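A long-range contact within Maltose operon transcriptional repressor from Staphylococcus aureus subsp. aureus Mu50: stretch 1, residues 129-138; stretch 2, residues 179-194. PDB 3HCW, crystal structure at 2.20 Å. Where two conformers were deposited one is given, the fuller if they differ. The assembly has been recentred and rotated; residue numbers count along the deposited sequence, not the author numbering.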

ATOM      1  N   GLN A 129     -13.162  17.179  21.082  1.00 43.20           N
ATOM      2  CA  GLN A 129     -12.519  16.367  22.122  1.00 42.90           C
ATOM      3  C   GLN A 129     -11.838  17.240  23.181  1.00 43.89           C
ATOM      4  O   GLN A 129     -11.573  16.783  24.289  1.00 42.69           O
ATOM      5  N   GLY A 130     -11.559  18.494  22.825  1.00 44.70           N
ATOM      6  CA  GLY A 130     -10.936  19.447  23.737  1.00 45.28           C
ATOM      7  C   GLY A 130      -9.466  19.647  23.438  1.00 47.39           C
ATOM      8  O   GLY A 130      -8.637  18.837  23.838  1.00 53.76           O
ATOM      9  N   VAL A 131      -9.142  20.720  22.717  1.00 47.88           N
ATOM     10  CA  VAL A 131      -7.745  21.054  22.431  1.00 53.02           C
ATOM     11  C   VAL A 131      -7.468  22.528  22.635  1.00 52.35           C
ATOM     12  O   VAL A 131      -8.364  23.362  22.518  1.00 62.14           O
ATOM     13  N   ASP A 132      -6.213  22.842  22.920  1.00 47.79           N
ATOM     14  CA  ASP A 132      -5.795  24.221  23.068  1.00 53.90           C
ATOM     15  C   ASP A 132      -5.100  24.709  21.807  1.00 52.48           C
ATOM     16  O   ASP A 132      -5.379  25.807  21.333  1.00 54.68           O
ATOM     17  N   GLU A 133      -4.222  23.872  21.258  1.00 49.25           N
ATOM     18  CA  GLU A 133      -3.381  24.246  20.132  1.00 48.87           C
ATOM     19  C   GLU A 133      -3.418  23.182  19.024  1.00 46.24           C
ATOM     20  O   GLU A 133      -3.475  21.992  19.304  1.00 49.26           O
ATOM     21  N   LEU A 134      -3.396  23.629  17.769  1.00 41.51           N
ATOM     22  CA  LEU A 134      -3.461  22.737  16.607  1.00 39.70           C
ATOM     23  C   LEU A 134      -2.252  22.888  15.681  1.00 36.81           C
ATOM     24  O   LEU A 134      -1.729  23.990  15.499  1.00 37.07           O
ATOM     25  N   ILE A 135      -1.817  21.768  15.103  1.00 37.79           N
ATOM     26  CA  ILE A 135      -0.716  21.735  14.133  1.00 34.53           C
ATOM     27  C   ILE A 135      -1.180  21.012  12.865  1.00 37.20           C
ATOM     28  O   ILE A 135      -1.695  19.893  12.943  1.00 31.03           O
ATOM     29  N   PHE A 136      -1.035  21.669  11.712  1.00 32.33           N
ATOM     30  CA  PHE A 136      -1.255  21.023  10.421  1.00 32.95           C
ATOM     31  C   PHE A 136       0.078  20.784   9.727  1.00 33.57           C
ATOM     32  O   PHE A 136       0.878  21.704   9.567  1.00 27.65           O
ATOM     33  N   ILE A 137       0.299  19.544   9.306  1.00 24.94           N
ATOM     34  CA  ILE A 137       1.530  19.180   8.624  1.00 29.70           C
ATOM     35  C   ILE A 137       1.244  18.853   7.157  1.00 27.98           C
ATOM     36  O   ILE A 137       0.391  18.024   6.848  1.00 35.47           O
ATOM     37  N   THR A 138       1.949  19.528   6.257  1.00 37.61           N
ATOM     38  CA  THR A 138       1.734  19.344   4.825  1.00 37.30           C
ATOM     39  C   THR A 138       3.024  19.027   4.049  1.00 39.17           C
ATOM     40  O   THR A 138       4.134  19.130   4.587  1.00 32.74           O
ATOM     41  N   TYR A 179      11.809  18.958  12.970  1.00 37.50           N
ATOM     42  CA  TYR A 179      10.576  19.692  13.245  1.00 36.63           C
ATOM     43  C   TYR A 179       9.895  19.241  14.542  1.00 37.50           C
ATOM     44  O   TYR A 179       9.413  20.076  15.295  1.00 35.83           O
ATOM     45  N   MET A 180       9.859  17.933  14.799  1.00 30.38           N
ATOM     46  CA  MET A 180       9.226  17.433  16.019  1.00 37.01           C
ATOM     47  C   MET A 180      10.102  17.628  17.251  1.00 35.94           C
ATOM     48  O   MET A 180       9.574  17.796  18.342  1.00 34.63           O
ATOM     49  N   GLN A 181      11.429  17.613  17.076  1.00 44.10           N
ATOM     50  CA  GLN A 181      12.375  17.970  18.155  1.00 38.56           C
ATOM     51  C   GLN A 181      12.125  19.373  18.694  1.00 41.60           C
ATOM     52  O   GLN A 181      12.094  19.578  19.914  1.00 38.58           O
ATOM     53  N   ASN A 182      11.933  20.325  17.779  1.00 36.64           N
ATOM     54  CA  ASN A 182      11.536  21.696  18.121  1.00 38.01           C
ATOM     55  C   ASN A 182      10.278  21.825  18.976  1.00 43.28           C
ATOM     56  O   ASN A 182      10.160  22.766  19.761  1.00 43.76           O
ATOM     57  N   LEU A 183       9.345  20.884  18.818  1.00 36.40           N
ATOM     58  CA  LEU A 183       8.048  20.954  19.486  1.00 28.97           C
ATOM     59  C   LEU A 183       7.990  20.060  20.710  1.00 29.86           C
ATOM     60  O   LEU A 183       7.035  20.120  21.472  1.00 35.50           O
ATOM     61  N   HIS A 184       9.034  19.258  20.891  1.00 33.67           N
ATOM     62  CA  HIS A 184       9.082  18.184  21.884  1.00 39.16           C
ATOM     63  C   HIS A 184       8.659  18.600  23.300  1.00 44.50           C
ATOM     64  O   HIS A 184       7.820  17.929  23.908  1.00 38.54           O
ATOM     65  N   THR A 185       9.217  19.710  23.795  1.00 39.99           N
ATOM     66  CA  THR A 185       8.901  20.231  25.127  1.00 41.68           C
ATOM     67  C   THR A 185       7.434  20.646  25.281  1.00 42.72           C
ATOM     68  O   THR A 185       6.814  20.329  26.293  1.00 45.57           O
ATOM     69  N   ARG A 186       6.880  21.332  24.282  1.00 46.84           N
ATOM     70  CA  ARG A 186       5.465  21.714  24.329  1.00 46.70           C
ATOM     71  C   ARG A 186       4.547  20.496  24.150  1.00 47.14           C
ATOM     72  O   ARG A 186       3.510  20.383  24.815  1.00 40.29           O
ATOM     73  N   LEU A 187       4.965  19.574  23.282  1.00 38.60           N
ATOM     74  CA  LEU A 187       4.241  18.330  23.035  1.00 38.98           C
ATOM     75  C   LEU A 187       4.177  17.438  24.276  1.00 50.10           C
ATOM     76  O   LEU A 187       3.329  16.552  24.364  1.00 53.93           O
ATOM     77  N   LYS A 188       5.063  17.697  25.238  1.00 53.67           N
ATOM     78  CA  LYS A 188       5.138  16.939  26.482  0.60 47.88           C
ATOM     79  C   LYS A 188       4.530  17.699  27.669  1.00 43.29           C
ATOM     80  O   LYS A 188       4.464  17.177  28.782  1.00 53.37           O
ATOM     81  N   ASP A 189       4.103  18.937  27.429  1.00 48.96           N
ATOM     82  CA  ASP A 189       3.461  19.742  28.462  1.00 55.86           C
ATOM     83  C   ASP A 189       2.033  19.252  28.720  1.00 57.41           C
ATOM     84  O   ASP A 189       1.194  19.291  27.818  1.00 57.94           O
ATOM     85  N   PRO A 190       1.752  18.801  29.957  1.00 58.27           N
ATOM     86  CA  PRO A 190       0.450  18.239  30.332  1.00 56.58           C
ATOM     87  C   PRO A 190      -0.671  19.273  30.425  1.00 57.87           C
ATOM     88  O   PRO A 190      -1.845  18.915  30.313  1.00 62.15           O
ATOM     89  N   ASN A 191      -0.308  20.536  30.626  1.00 54.77           N
ATOM     90  CA  ASN A 191      -1.269  21.644  30.643  1.00 58.31           C
ATOM     91  C   ASN A 191      -1.776  22.086  29.266  1.00 52.73           C
ATOM     92  O   ASN A 191      -2.799  22.769  29.176  1.00 48.49           O
ATOM     93  N   ILE A 192      -1.058  21.720  28.203  1.00 50.86           N
ATOM     94  CA  ILE A 192      -1.466  22.101  26.843  1.00 51.54           C
ATOM     95  C   ILE A 192      -1.957  20.889  26.033  1.00 45.06           C
ATOM     96  O   ILE A 192      -1.210  19.936  25.781  1.00 45.46           O
ATOM     97  N   LYS A 193      -3.227  20.937  25.646  1.00 41.39           N
ATOM     98  CA  LYS A 193      -3.831  19.860  24.875  1.00 52.52           C
ATOM     99  C   LYS A 193      -3.612  20.106  23.374  1.00 48.07           C
ATOM    100  O   LYS A 193      -4.089  21.106  22.820  1.00 44.36           O
ATOM    101  N   GLN A 194      -2.862  19.214  22.726  1.00 43.57           N
ATOM    102  CA  GLN A 194      -2.533  19.394  21.303  1.00 43.59           C
ATOM    103  C   GLN A 194      -3.029  18.299  20.366  1.00 38.37           C
ATOM    104  O   GLN A 194      -3.269  17.167  20.776  1.00 39.05           O
TER

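The two stretches meet in a polar end, where the start of stretch 1 runs beside residues 191-194, and an apolar end, where strand 133-138 lies nearly antiparallel to helix 179-187. Together they bury 532 Å².

Gly-130 opens the contact. Its backbone angles, with positive phi, would jam a CB against the preceding carbonyl. The Lys-193 side chain packs against its backbone, with Gly-130 O 3.4 Å from Lys-193 CE. Val-131 (m) points sideways; its CB lies 3.7 Å from Lys-193 O, and its CG1 lies 4.1 Å from Gln-194 C.

Asp-132 (chi1 m) points toward stretch 2 and is held there by a reciprocal pair of hydrogen bonds: Asp-132 N donates to Lys-193 O (2.7 Å), while Lys-193 N donates to Asp-132 OD1 (2.9 Å). Backbone and carboxylate thus grip the same residue. The Lys-193 side chain (m, t, m, m) also points toward stretch 1 and covers the aspartate, its CG 3.4 Å from Asp-132 OD1. Its ammonium does not complete a salt bridge, since Lys-193 NZ stays 4.1 Å from Asp-132 OD1. The Asp-132 CB also touches Ile-192 CG2 at 4.3 Å.

At Glu-133 the backbones join in a parallel beta bridge with Gln-194. Glu-133 N donates to Lys-193 O (3.2 Å), so this carbonyl accepts from two successive amides, and Gln-194 CA makes a CA-H...O contact with Glu-133 O (3.4 Å). The two side chains lie on the same face of the sheet. Glu-133 has chi1 t and an off-well chi2 of -107°, Gln-194 chi1 m and chi2 at 148°; these conformations bring their ends together, and Gln-194 NE2 donates to Glu-133 OE1 at 2.8 Å.

Leu-134 (m, t) points away and makes no contact, as expected from strand alternation. Ile-135 points toward stretch 2, with chi1 m and chi2 at 144°, between wells. Its CD1 lies 4.1 Å from Leu-183 CD1 and equally 4.1 Å from Leu-187 CD2, so one methyl meets two leucines a helical turn apart, both in the m, t rotamer. The same CD1 approaches Gln-194 NE2 at 4.4 Å, placing the polar pair beside the apolar cluster.

Phe-136 (chi1 t) is out of reach. Ile-137 (m, t) again points toward the helix and extends its CD1 to 3.8 Å from Met-180 CE. Met-180 leaves its backbone sideways, but chi1 and chi2 in m and chi3 at 100° bring its methyl nearer. Thr-138 (t) lies beyond reach, its OG1 hydrogen-bonded elsewhere in the structure.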

ATOM      1  CB  GLN A 129     -11.504  15.395  21.516  1.00 41.59           C
ATOM      2  CG  GLN A 129     -12.047  14.518  20.403  1.00 36.02           C
ATOM      3  CD  GLN A 129     -13.413  13.949  20.716  1.00 39.22           C
ATOM      4  OE1 GLN A 129     -14.406  14.334  20.101  1.00 40.41           O
ATOM      5  NE2 GLN A 129     -13.475  13.036  21.678  1.00 54.44           N
ATOM      6  CB  VAL A 131      -7.304  20.688  20.982  1.00 60.03           C
ATOM      7  CG1 VAL A 131      -6.963  19.233  20.876  1.00 56.77           C
ATOM      8  CG2 VAL A 131      -8.352  21.084  19.967  1.00 63.77           C
ATOM      9  CB  ASP A 132      -4.888  24.376  24.295  1.00 60.57           C
ATOM     10  CG  ASP A 132      -5.596  24.001  25.594  1.00 68.60           C
ATOM     11  OD1 ASP A 132      -5.155  23.037  26.254  1.00 72.83           O
ATOM     12  OD2 ASP A 132      -6.602  24.660  25.946  1.00 72.48           O
ATOM     13  CB  GLU A 133      -1.951  24.487  20.626  1.00 57.65           C
ATOM     14  CG  GLU A 133      -1.140  25.498  19.812  1.00 74.71           C
ATOM     15  CD  GLU A 133      -0.059  24.855  18.947  1.00 91.57           C
ATOM     16  OE1 GLU A 133       0.757  24.071  19.484  1.00 97.01           O
ATOM     17  OE2 GLU A 133      -0.013  25.153  17.732  1.00 91.24           O
ATOM     18  CB  LEU A 134      -4.745  22.990  15.814  1.00 31.35           C
ATOM     19  CG  LEU A 134      -6.094  22.816  16.518  1.00 41.25           C
ATOM     20  CD1 LEU A 134      -7.199  23.569  15.802  1.00 35.60           C
ATOM     21  CD2 LEU A 134      -6.443  21.348  16.642  1.00 43.47           C
ATOM     22  CB  ILE A 135       0.542  21.023  14.715  1.00 37.15           C
ATOM     23  CG1 ILE A 135       1.004  21.684  16.015  1.00 37.95           C
ATOM     24  CG2 ILE A 135       1.690  21.015  13.696  1.00 26.86           C
ATOM     25  CD1 ILE A 135       1.558  20.703  17.056  1.00 32.41           C
ATOM     26  CB  PHE A 136      -2.162  21.849   9.498  1.00 34.02           C
ATOM     27  CG  PHE A 136      -2.737  21.062   8.337  1.00 37.42           C
ATOM     28  CD1 PHE A 136      -4.006  20.471   8.441  1.00 20.58           C
ATOM     29  CD2 PHE A 136      -2.021  20.917   7.139  1.00 36.32           C
ATOM     30  CE1 PHE A 136      -4.553  19.741   7.378  1.00 25.53           C
ATOM     31  CE2 PHE A 136      -2.552  20.187   6.068  1.00 32.38           C
ATOM     32  CZ  PHE A 136      -3.824  19.598   6.188  1.00 39.01           C
ATOM     33  CB  ILE A 137       2.264  18.020   9.350  1.00 30.53           C
ATOM     34  CG1 ILE A 137       2.484  18.369  10.825  1.00 26.85           C
ATOM     35  CG2 ILE A 137       3.591  17.712   8.668  1.00 30.65           C
ATOM     36  CD1 ILE A 137       3.331  17.371  11.595  1.00 32.94           C
ATOM     37  CB  THR A 138       0.952  20.545   4.200  1.00 34.74           C
ATOM     38  OG1 THR A 138       0.488  20.187   2.894  1.00 42.00           O
ATOM     39  CG2 THR A 138       1.811  21.814   4.127  1.00 38.47           C
ATOM     40  CB  TYR A 179       9.591  19.594  12.072  1.00 39.21           C
ATOM     41  CG  TYR A 179       9.948  20.443  10.877  1.00 44.89           C
ATOM     42  CD1 TYR A 179      10.152  21.821  11.004  1.00 55.52           C
ATOM     43  CD2 TYR A 179      10.064  19.878   9.614  1.00 42.33           C
ATOM     44  CE1 TYR A 179      10.484  22.602   9.900  1.00 48.55           C
ATOM     45  CE2 TYR A 179      10.385  20.652   8.504  1.00 38.27           C
ATOM     46  CZ  TYR A 179      10.598  22.007   8.653  1.00 51.56           C
ATOM     47  OH  TYR A 179      10.919  22.766   7.548  1.00 57.72           O
ATOM     48  CB  MET A 180       8.764  15.966  15.890  1.00 41.54           C
ATOM     49  CG  MET A 180       7.628  15.686  14.875  1.00 29.45           C
ATOM     50  SD  MET A 180       6.081  16.573  15.166  1.00 27.31           S
ATOM     51  CE  MET A 180       6.214  17.923  13.987  1.00 36.75           C
ATOM     52  CB  GLN A 181      13.830  17.858  17.692  1.00 43.82           C
ATOM     53  CG  GLN A 181      14.442  16.483  17.893  1.00 36.92           C
ATOM     54  CD  GLN A 181      15.773  16.304  17.174  1.00 48.77           C
ATOM     55  OE1 GLN A 181      16.226  17.185  16.425  1.00 50.31           O
ATOM     56  NE2 GLN A 181      16.413  15.153  17.403  1.00 40.41           N
ATOM     57  CB  ASN A 182      11.334  22.507  16.847  1.00 51.09           C
ATOM     58  CG  ASN A 182      12.552  23.302  16.470  1.00 57.91           C
ATOM     59  OD1 ASN A 182      12.625  24.495  16.749  1.00 72.51           O
ATOM     60  ND2 ASN A 182      13.527  22.646  15.847  1.00 48.06           N
ATOM     61  CB  LEU A 183       6.933  20.554  18.514  1.00 35.47           C
ATOM     62  CG  LEU A 183       6.641  21.495  17.343  1.00 49.55           C
ATOM     63  CD1 LEU A 183       5.638  20.864  16.383  1.00 44.10           C
ATOM     64  CD2 LEU A 183       6.154  22.853  17.839  1.00 58.80           C
ATOM     65  CB  HIS A 184      10.481  17.553  21.868  1.00 41.36           C
ATOM     66  CG  HIS A 184      10.627  16.347  22.740  1.00 53.69           C
ATOM     67  ND1 HIS A 184      11.829  15.997  23.314  1.00 60.54           N
ATOM     68  CD2 HIS A 184       9.733  15.413  23.140  1.00 49.93           C
ATOM     69  CE1 HIS A 184      11.672  14.897  24.025  1.00 60.31           C
ATOM     70  NE2 HIS A 184      10.410  14.522  23.934  1.00 47.53           N
ATOM     71  CB  THR A 185       9.852  21.400  25.550  1.00 45.33           C
ATOM     72  OG1 THR A 185      11.217  21.005  25.362  1.00 46.15           O
ATOM     73  CG2 THR A 185       9.649  21.770  27.022  1.00 54.16           C
ATOM     74  CB  ARG A 186       5.144  22.813  23.309  1.00 53.93           C
ATOM     75  CG  ARG A 186       3.808  23.520  23.578  1.00 58.73           C
ATOM     76  CD  ARG A 186       3.855  24.984  23.175  1.00 65.19           C
ATOM     77  NE  ARG A 186       2.638  25.721  23.531  1.00 57.33           N
ATOM     78  CZ  ARG A 186       2.402  26.276  24.718  1.00 62.33           C
ATOM     79  NH1 ARG A 186       1.263  26.929  24.915  1.00 58.92           N
ATOM     80  NH2 ARG A 186       3.289  26.182  25.708  1.00 49.62           N
ATOM     81  CB  LEU A 187       4.848  17.561  21.845  1.00 38.05           C
ATOM     82  CG  LEU A 187       4.717  18.186  20.441  1.00 33.04           C
ATOM     83  CD1 LEU A 187       5.291  17.280  19.366  1.00 40.53           C
ATOM     84  CD2 LEU A 187       3.291  18.567  20.062  1.00 33.90           C
ATOM     85  CB  LYS A 188       6.596  16.576  26.776  0.60 49.25           C
ATOM     86  CG  LYS A 188       6.809  15.142  27.226  0.60 48.85           C
ATOM     87  CD  LYS A 188       6.917  14.195  26.037  0.60 48.19           C
ATOM     88  CE  LYS A 188       7.378  12.813  26.477  0.60 50.81           C
ATOM     89  NZ  LYS A 188       6.282  12.008  27.085  0.60 31.73           N
ATOM     90  CB  ASP A 189       3.449  21.222  28.074  1.00 51.14           C
ATOM     91  CG  ASP A 189       3.248  22.142  29.274  1.00 54.76           C
ATOM     92  OD1 ASP A 189       4.089  23.040  29.474  1.00 69.58           O
ATOM     93  OD2 ASP A 189       2.260  21.974  30.020  1.00 45.99           O
ATOM     94  CB  PRO A 190       0.712  17.627  31.713  1.00 59.96           C
ATOM     95  CG  PRO A 190       2.203  17.627  31.890  1.00 61.88           C
ATOM     96  CD  PRO A 190       2.686  18.788  31.094  1.00 63.19           C
ATOM     97  CB  ASN A 191      -0.684  22.860  31.384  1.00 70.32           C
ATOM     98  CG  ASN A 191      -1.368  23.128  32.718  1.00 76.86           C
ATOM     99  OD1 ASN A 191      -2.594  23.059  32.833  1.00 78.52           O
ATOM    100  ND2 ASN A 191      -0.573  23.457  33.730  1.00 81.56           N
ATOM    101  CB  ILE A 192      -0.373  22.927  26.077  1.00 53.02           C
ATOM    102  CG1 ILE A 192      -0.199  24.316  26.700  1.00 53.73           C
ATOM    103  CG2 ILE A 192      -0.761  23.131  24.617  1.00 48.69           C
ATOM    104  CD1 ILE A 192       0.931  24.434  27.686  1.00 65.68           C
ATOM    105  CB  LYS A 193      -5.315  19.700  25.243  1.00 50.05           C
ATOM    106  CG  LYS A 193      -5.571  19.663  26.765  1.00 64.26           C
ATOM    107  CD  LYS A 193      -6.833  18.891  27.154  1.00 63.57           C
ATOM    108  CE  LYS A 193      -8.095  19.742  27.065  1.00 66.93           C
ATOM    109  NZ  LYS A 193      -8.118  20.845  28.069  1.00 84.21           N
ATOM    110  CB  GLN A 194      -1.034  19.604  21.114  1.00 45.04           C
ATOM    111  CG  GLN A 194      -0.604  21.045  21.281  1.00 57.29           C
ATOM    112  CD  GLN A 194       0.787  21.176  21.852  1.00 60.35           C
ATOM    113  OE1 GLN A 194       1.144  20.493  22.814  1.00 53.72           O
ATOM    114  NE2 GLN A 194       1.580  22.072  21.271  1.00 69.11           N
TER